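Long-range contacts in Oxidored_FMN domain-containing protein ([Pseudomonas] geniculata N1, PDB 6L6J), which probably catalyses the oxidation of the amine 6-hydroxypseudooxynicotine, using a flavin mononucleotide and a four-iron, four-sulfur cluster: residues 140-145 and 191-196; 254-259 and 287-292. All coordinates share one frame; numbering follows the deposited sequence.

Contact 1 (140-145 and 191-196); sequences IDRQDI and DDYGGI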
loop_
_atom_site.group_PDB
_atom_site.type_symbol
_atom_site.label_atom_id
_atom_site.label_comp_id
_atom_site.label_asym_id
_atom_site.label_seq_id
_atom_site.Cartn_x
_atom_site.Cartn_y
_atom_site.Cartn_z
ATOM N N ILE A 140 -12.391 30.076 10.368
ATOM C CA ILE A 140 -12.224 30.044 11.852
ATOM C C ILE A 140 -11.916 31.459 12.386
ATOM O O ILE A 140 -11.125 32.174 11.760
ATOM C CB ILE A 140 -11.218 28.954 12.309
ATOM C CG1 ILE A 140 -9.800 29.114 11.757
ATOM C CG2 ILE A 140 -11.762 27.565 12.002
ATOM C CD1 ILE A 140 -8.808 28.113 12.348
ATOM N N ASP A 141 -12.605 31.843 13.468
ATOM C CA ASP A 141 -12.315 32.986 14.380
ATOM C C ASP A 141 -10.862 32.940 14.860
ATOM O O ASP A 141 -10.255 31.850 14.779
ATOM C CB ASP A 141 -13.068 32.864 15.716
ATOM C CG ASP A 141 -14.529 33.247 15.721
ATOM O OD1 ASP A 141 -15.021 33.673 14.668
ATOM O OD2 ASP A 141 -15.160 33.131 16.794
ATOM N N ARG A 142 -10.414 34.028 15.501
ATOM C CA ARG A 142 -9.199 34.089 16.376
ATOM C C ARG A 142 -9.431 33.247 17.646
ATOM O O ARG A 142 -8.511 32.560 18.084
ATOM C CB ARG A 142 -8.845 35.548 16.707
ATOM C CG ARG A 142 -8.880 36.472 15.490
ATOM C CD ARG A 142 -7.848 37.594 15.409
ATOM N NE ARG A 142 -6.518 37.217 15.890
ATOM C CZ ARG A 142 -5.364 37.606 15.361
ATOM N NH1 ARG A 142 -4.229 37.183 15.895
ATOM N NH2 ARG A 142 -5.343 38.396 14.300
ATOM N N GLN A 143 -10.625 33.289 18.225
ATOM C CA GLN A 143 -10.982 32.473 19.418
ATOM C C GLN A 143 -10.941 30.973 19.062
ATOM O O GLN A 143 -10.522 30.174 19.894
ATOM C CB GLN A 143 -12.347 32.901 19.966
ATOM C CG GLN A 143 -12.720 32.237 21.296
ATOM C CD GLN A 143 -11.696 32.421 22.399
ATOM O OE1 GLN A 143 -11.433 33.529 22.868
ATOM N NE2 GLN A 143 -11.092 31.321 22.821
ATOM N N ASP A 144 -11.352 30.598 17.852
ATOM C CA ASP A 144 -11.266 29.198 17.354
ATOM C C ASP A 144 -9.783 28.794 17.248
ATOM O O ASP A 144 -9.476 27.639 17.555
ATOM C CB ASP A 144 -11.982 29.044 16.010
ATOM C CG ASP A 144 -13.487 29.189 16.084
ATOM O OD1 ASP A 144 -14.090 28.473 16.881
ATOM O OD2 ASP A 144 -14.044 30.000 15.316
ATOM N N ILE A 145 -8.906 29.713 16.817
ATOM C CA ILE A 145 -7.430 29.489 16.704
ATOM C C ILE A 145 -6.832 29.246 18.101
ATOM O O ILE A 145 -6.001 28.303 18.245
ATOM C CB ILE A 145 -6.739 30.657 15.968
ATOM C CG1 ILE A 145 -7.191 30.728 14.511
ATOM C CG2 ILE A 145 -5.220 30.551 16.085
ATOM C CD1 ILE A 145 -6.294 31.532 13.617
ATOM N N ASP A 191 -5.979 38.815 8.092
ATOM C CA ASP A 191 -5.525 39.058 9.495
ATOM C C ASP A 191 -4.047 38.620 9.611
ATOM O O ASP A 191 -3.411 38.405 8.560
ATOM C CB ASP A 191 -6.488 38.391 10.495
ATOM C CG ASP A 191 -6.488 36.867 10.506
ATOM O OD1 ASP A 191 -5.890 36.258 9.592
ATOM O OD2 ASP A 191 -7.081 36.304 11.433
ATOM N N ASP A 192 -3.504 38.488 10.828
ATOM C CA ASP A 192 -2.048 38.197 11.052
ATOM C C ASP A 192 -1.735 36.702 10.808
ATOM O O ASP A 192 -0.527 36.342 10.834
ATOM C CB ASP A 192 -1.514 38.698 12.404
ATOM C CG ASP A 192 -2.525 38.754 13.523
ATOM O OD1 ASP A 192 -3.525 39.522 13.378
ATOM O OD2 ASP A 192 -2.314 38.031 14.520
ATOM N N TYR A 193 -2.740 35.864 10.517
ATOM C CA TYR A 193 -2.537 34.455 10.086
ATOM C C TYR A 193 -2.671 34.288 8.568
ATOM O O TYR A 193 -2.689 33.130 8.110
ATOM C CB TYR A 193 -3.504 33.535 10.814
ATOM C CG TYR A 193 -3.193 33.361 12.279
ATOM C CD1 TYR A 193 -3.746 34.209 13.224
ATOM C CD2 TYR A 193 -2.364 32.342 12.720
ATOM C CE1 TYR A 193 -3.474 34.051 14.573
ATOM C CE2 TYR A 193 -2.090 32.165 14.065
ATOM C CZ TYR A 193 -2.642 33.028 14.996
ATOM O OH TYR A 193 -2.394 32.865 16.328
ATOM N N GLY A 194 -2.705 35.383 7.806
ATOM C CA GLY A 194 -2.768 35.329 6.331
ATOM C C GLY A 194 -2.022 36.466 5.668
ATOM O O GLY A 194 -1.701 37.459 6.347
ATOM N N GLY A 195 -1.777 36.330 4.367
ATOM C CA GLY A 195 -0.998 37.293 3.570
ATOM C C GLY A 195 0.407 36.774 3.319
ATOM O O GLY A 195 0.515 35.755 2.593
ATOM N N ILE A 196 1.432 37.434 3.894
ATOM C CA ILE A 196 2.873 37.143 3.598
ATOM C C ILE A 196 3.313 35.976 4.507
ATOM O O ILE A 196 2.652 35.733 5.526
ATOM C CB ILE A 196 3.767 38.413 3.656
ATOM C CG1 ILE A 196 5.261 38.126 3.377
ATOM C CG2 ILE A 196 3.589 39.160 4.978
ATOM C CD1 ILE A 196 5.637 37.665 1.950
#
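Arg142 turns its CG anti to its own carbonyl carbon (chi1 -46°), and bends at chi2 and chi3 carry its guanidinium across to Asp192. There it forms a salt bridge, with NH1 of Arg142 donating to OD2 of Asp192 at 2.5 Å and the two planes 31° apart. Asp192 OD2 is met on its syn side and lies close to the guanidinium plane. The second prong, Arg142 NH2 to Asp192 OD1, is modelled implausibly short, so its exact geometry is doubtful. Asp191 OD2 stands 4.0 Å from Arg142 NH2, well out of that plane, and adds only a long charge interaction. The nearer mate of Asp191 is Arg189. Tyr193 CD1 lies over one guanidinium face, offset toward its rim. Arg142 NH1 touches the edge of the Tyr193 ring, 3.5 Å from Tyr193 CE1. Ile145 CD1 sits over the face of that ring, 3.8 Å from its centroid, in a CH-pi contact. Tyr193 OH is hydrogen-bonded to Glu206. Phe181 of helix 177-182 touches both Ile145 and Tyr193. The contact ties the first turn of helix 142-162 to the type I beta turn 191-194, which leads into helix 197-215, on the outer helical layer of a TIM barrel.

Contact 2 (254-259 and 287-292); sequences DLWDVN and KVTSKP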
loop_
_atom_site.group_PDB
_atom_site.type_symbol
_atom_site.label_atom_id
_atom_site.label_comp_id
_atom_site.label_asym_id
_atom_site.label_seq_id
_atom_site.Cartn_x
_atom_site.Cartn_y
_atom_site.Cartn_z
ATOM N N ASP A 254 12.981 18.603 17.591
ATOM C CA ASP A 254 14.001 17.590 17.957
ATOM C C ASP A 254 14.208 16.659 16.756
ATOM O O ASP A 254 15.263 16.002 16.681
ATOM C CB ASP A 254 13.558 16.837 19.215
ATOM C CG ASP A 254 13.346 17.741 20.424
ATOM O OD1 ASP A 254 14.303 18.452 20.778
ATOM O OD2 ASP A 254 12.240 17.737 21.000
ATOM N N LEU A 255 13.222 16.587 15.860
ATOM C CA LEU A 255 13.238 15.707 14.661
ATOM C C LEU A 255 12.452 16.393 13.544
ATOM O O LEU A 255 11.337 16.900 13.829
ATOM C CB LEU A 255 12.613 14.355 15.032
ATOM C CG LEU A 255 12.436 13.309 13.917
ATOM C CD1 LEU A 255 13.722 12.553 13.631
ATOM C CD2 LEU A 255 11.369 12.292 14.302
ATOM N N TRP A 256 13.026 16.430 12.342
ATOM C CA TRP A 256 12.319 16.733 11.073
ATOM C C TRP A 256 11.950 15.414 10.393
ATOM O O TRP A 256 12.884 14.683 9.993
ATOM C CB TRP A 256 13.184 17.601 10.167
ATOM C CG TRP A 256 13.264 19.020 10.623
ATOM C CD1 TRP A 256 14.247 19.596 11.370
ATOM C CD2 TRP A 256 12.305 20.055 10.351
ATOM N NE1 TRP A 256 13.962 20.916 11.581
ATOM C CE2 TRP A 256 12.774 21.224 10.980
ATOM C CE3 TRP A 256 11.109 20.110 9.626
ATOM C CZ2 TRP A 256 12.083 22.428 10.921
ATOM C CZ3 TRP A 256 10.430 21.309 9.564
ATOM C CH2 TRP A 256 10.914 22.452 10.202
ATOM N N ASP A 257 10.653 15.125 10.265
ATOM C CA ASP A 257 10.127 14.008 9.427
ATOM C C ASP A 257 9.620 14.587 8.095
ATOM O O ASP A 257 8.585 15.310 8.126
ATOM C CB ASP A 257 9.039 13.211 10.161
ATOM C CG ASP A 257 8.625 11.953 9.414
ATOM O OD1 ASP A 257 8.862 11.878 8.180
ATOM O OD2 ASP A 257 8.096 11.050 10.067
ATOM N N VAL A 258 10.311 14.314 6.974
ATOM C CA VAL A 258 10.102 15.091 5.710
ATOM C C VAL A 258 9.794 14.161 4.528
ATOM O O VAL A 258 10.509 13.144 4.312
ATOM C CB VAL A 258 11.253 16.074 5.390
ATOM C CG1 VAL A 258 11.292 17.233 6.380
ATOM C CG2 VAL A 258 12.606 15.385 5.275
ATOM N N ASN A 259 8.776 14.564 3.762
ATOM C CA ASN A 259 8.226 13.813 2.604
ATOM C C ASN A 259 7.612 14.805 1.601
ATOM O O ASN A 259 7.773 16.026 1.800
ATOM C CB ASN A 259 7.249 12.738 3.096
ATOM C CG ASN A 259 5.958 13.307 3.652
ATOM O OD1 ASN A 259 5.807 14.529 3.776
ATOM N ND2 ASN A 259 5.031 12.423 4.006
ATOM N N LYS A 287 21.264 20.270 5.151
ATOM C CA LYS A 287 22.119 21.484 5.024
ATOM C C LYS A 287 21.559 22.632 5.881
ATOM O O LYS A 287 22.346 23.519 6.220
ATOM C CB LYS A 287 22.259 21.886 3.554
ATOM C CG LYS A 287 22.884 20.821 2.656
ATOM C CD LYS A 287 24.287 21.144 2.159
ATOM C CE LYS A 287 25.366 21.147 3.229
ATOM N NZ LYS A 287 26.695 20.835 2.652
ATOM N N VAL A 288 20.271 22.619 6.238
ATOM C CA VAL A 288 19.605 23.769 6.924
ATOM C C VAL A 288 19.528 23.541 8.436
ATOM O O VAL A 288 19.732 24.526 9.183
ATOM C CB VAL A 288 18.201 24.044 6.351
ATOM C CG1 VAL A 288 17.507 25.162 7.115
ATOM C CG2 VAL A 288 18.253 24.359 4.851
ATOM N N THR A 289 19.195 22.317 8.857
ATOM C CA THR A 289 18.978 21.924 10.281
ATOM C C THR A 289 20.167 21.096 10.780
ATOM O O THR A 289 20.676 20.255 10.024
ATOM C CB THR A 289 17.669 21.136 10.497
ATOM O OG1 THR A 289 17.548 20.864 11.899
ATOM C CG2 THR A 289 17.592 19.824 9.740
ATOM N N SER A 290 20.559 21.311 12.033
ATOM C CA SER A 290 21.533 20.459 12.767
ATOM C C SER A 290 20.813 19.224 13.350
ATOM O O SER A 290 21.503 18.324 13.835
ATOM C CB SER A 290 22.266 21.264 13.837
ATOM O OG SER A 290 21.368 21.743 14.835
ATOM N N LYS A 291 19.479 19.187 13.269
ATOM C CA LYS A 291 18.612 18.166 13.905
ATOM C C LYS A 291 18.550 16.895 13.061
ATOM O O LYS A 291 18.721 16.920 11.846
ATOM C CB LYS A 291 17.201 18.727 14.087
ATOM C CG LYS A 291 17.119 19.999 14.921
ATOM C CD LYS A 291 17.536 19.792 16.376
ATOM C CE LYS A 291 17.431 21.056 17.196
ATOM N NZ LYS A 291 17.556 20.777 18.640
ATOM N N PRO A 292 18.296 15.732 13.696
ATOM C CA PRO A 292 18.161 14.465 12.974
ATOM C C PRO A 292 17.005 14.518 11.963
ATOM O O PRO A 292 15.970 15.027 12.309
ATOM C CB PRO A 292 17.859 13.398 14.032
ATOM C CG PRO A 292 18.154 14.068 15.359
ATOM C CD PRO A 292 18.126 15.574 15.143
#
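Trp256 lays the pyrrole end of its indole against Thr289, with CD1 3.6 Å from Thr289 OG1 and 3.7 Å from Thr289 CG2. The ring and the threonine cross obliquely. Lys291 CB comes to the ring edge, 4.1 Å from Trp256 CD1. Thr289 OG1 is anti to its backbone N (chi1 -178°), where it accepts the Lys291 N-H at 2.9 Å. This closes an ST turn just after helix 285-288. The one proton of the hydroxyl can go to either Ala250 O or Asp251 OD1. Trp256 NE1 bonds Ala250 O, which thus lies within hydrogen-bonding reach of both side chains. A valine in place of Thr289 would probably leave the Lys291 N-H without its acceptor and the turn less firmly held against Ala250.

Along the backbone, Trp256 N donates to Pro292 O at 3.3 Å. Trp256 also makes a backbone bond with Val294, so this pairing runs on into strand 293-296. Leu255 CD1 rests 3.6 Å from Pro292 O. Pro292 CD packs 3.3 Å from Asp254 O. Asp254 OD1 is 4.5 Å from Lys291 NZ, too far for a salt bridge, while Asp254 OD2 takes the N-H of Val221. Leu255 is backbone-bonded to Val223 of strand 220-229. Strand 255-261 is thus joined to its neighbours on both flanks, as in a TIM barrel. The chemistry implies a buried junction held by one backbone bond between the segments, continued by Val294, and perhaps by a carbonyl shared at Ala250, with the Asp254 and Lys291 charges adding probably only a mild attraction.

How the contacts relate
Both contacts lie in the TIM-barrel part of the chain, contact 1 outside the strands and contact 2 at the strands. Their centres are 27 Å apart and their nearest atoms about 16 Å apart, so they do not touch. They follow one another along the chain. Contact 1 joins the start of helix 142-162 to the loop before helix 197-215 and lies away from the flavin, iron-sulfur and ADP sites. Contact 2 joins the sixth barrel strand to the run leading into the seventh, and its strand reaches the flavin. Asn259 touches the flavin mononucleotide, while the side chain of Leu255 is about 12 Å from it. The Leu255 side chain is also about 8 Å from that of Arg224, a flavin-binding residue.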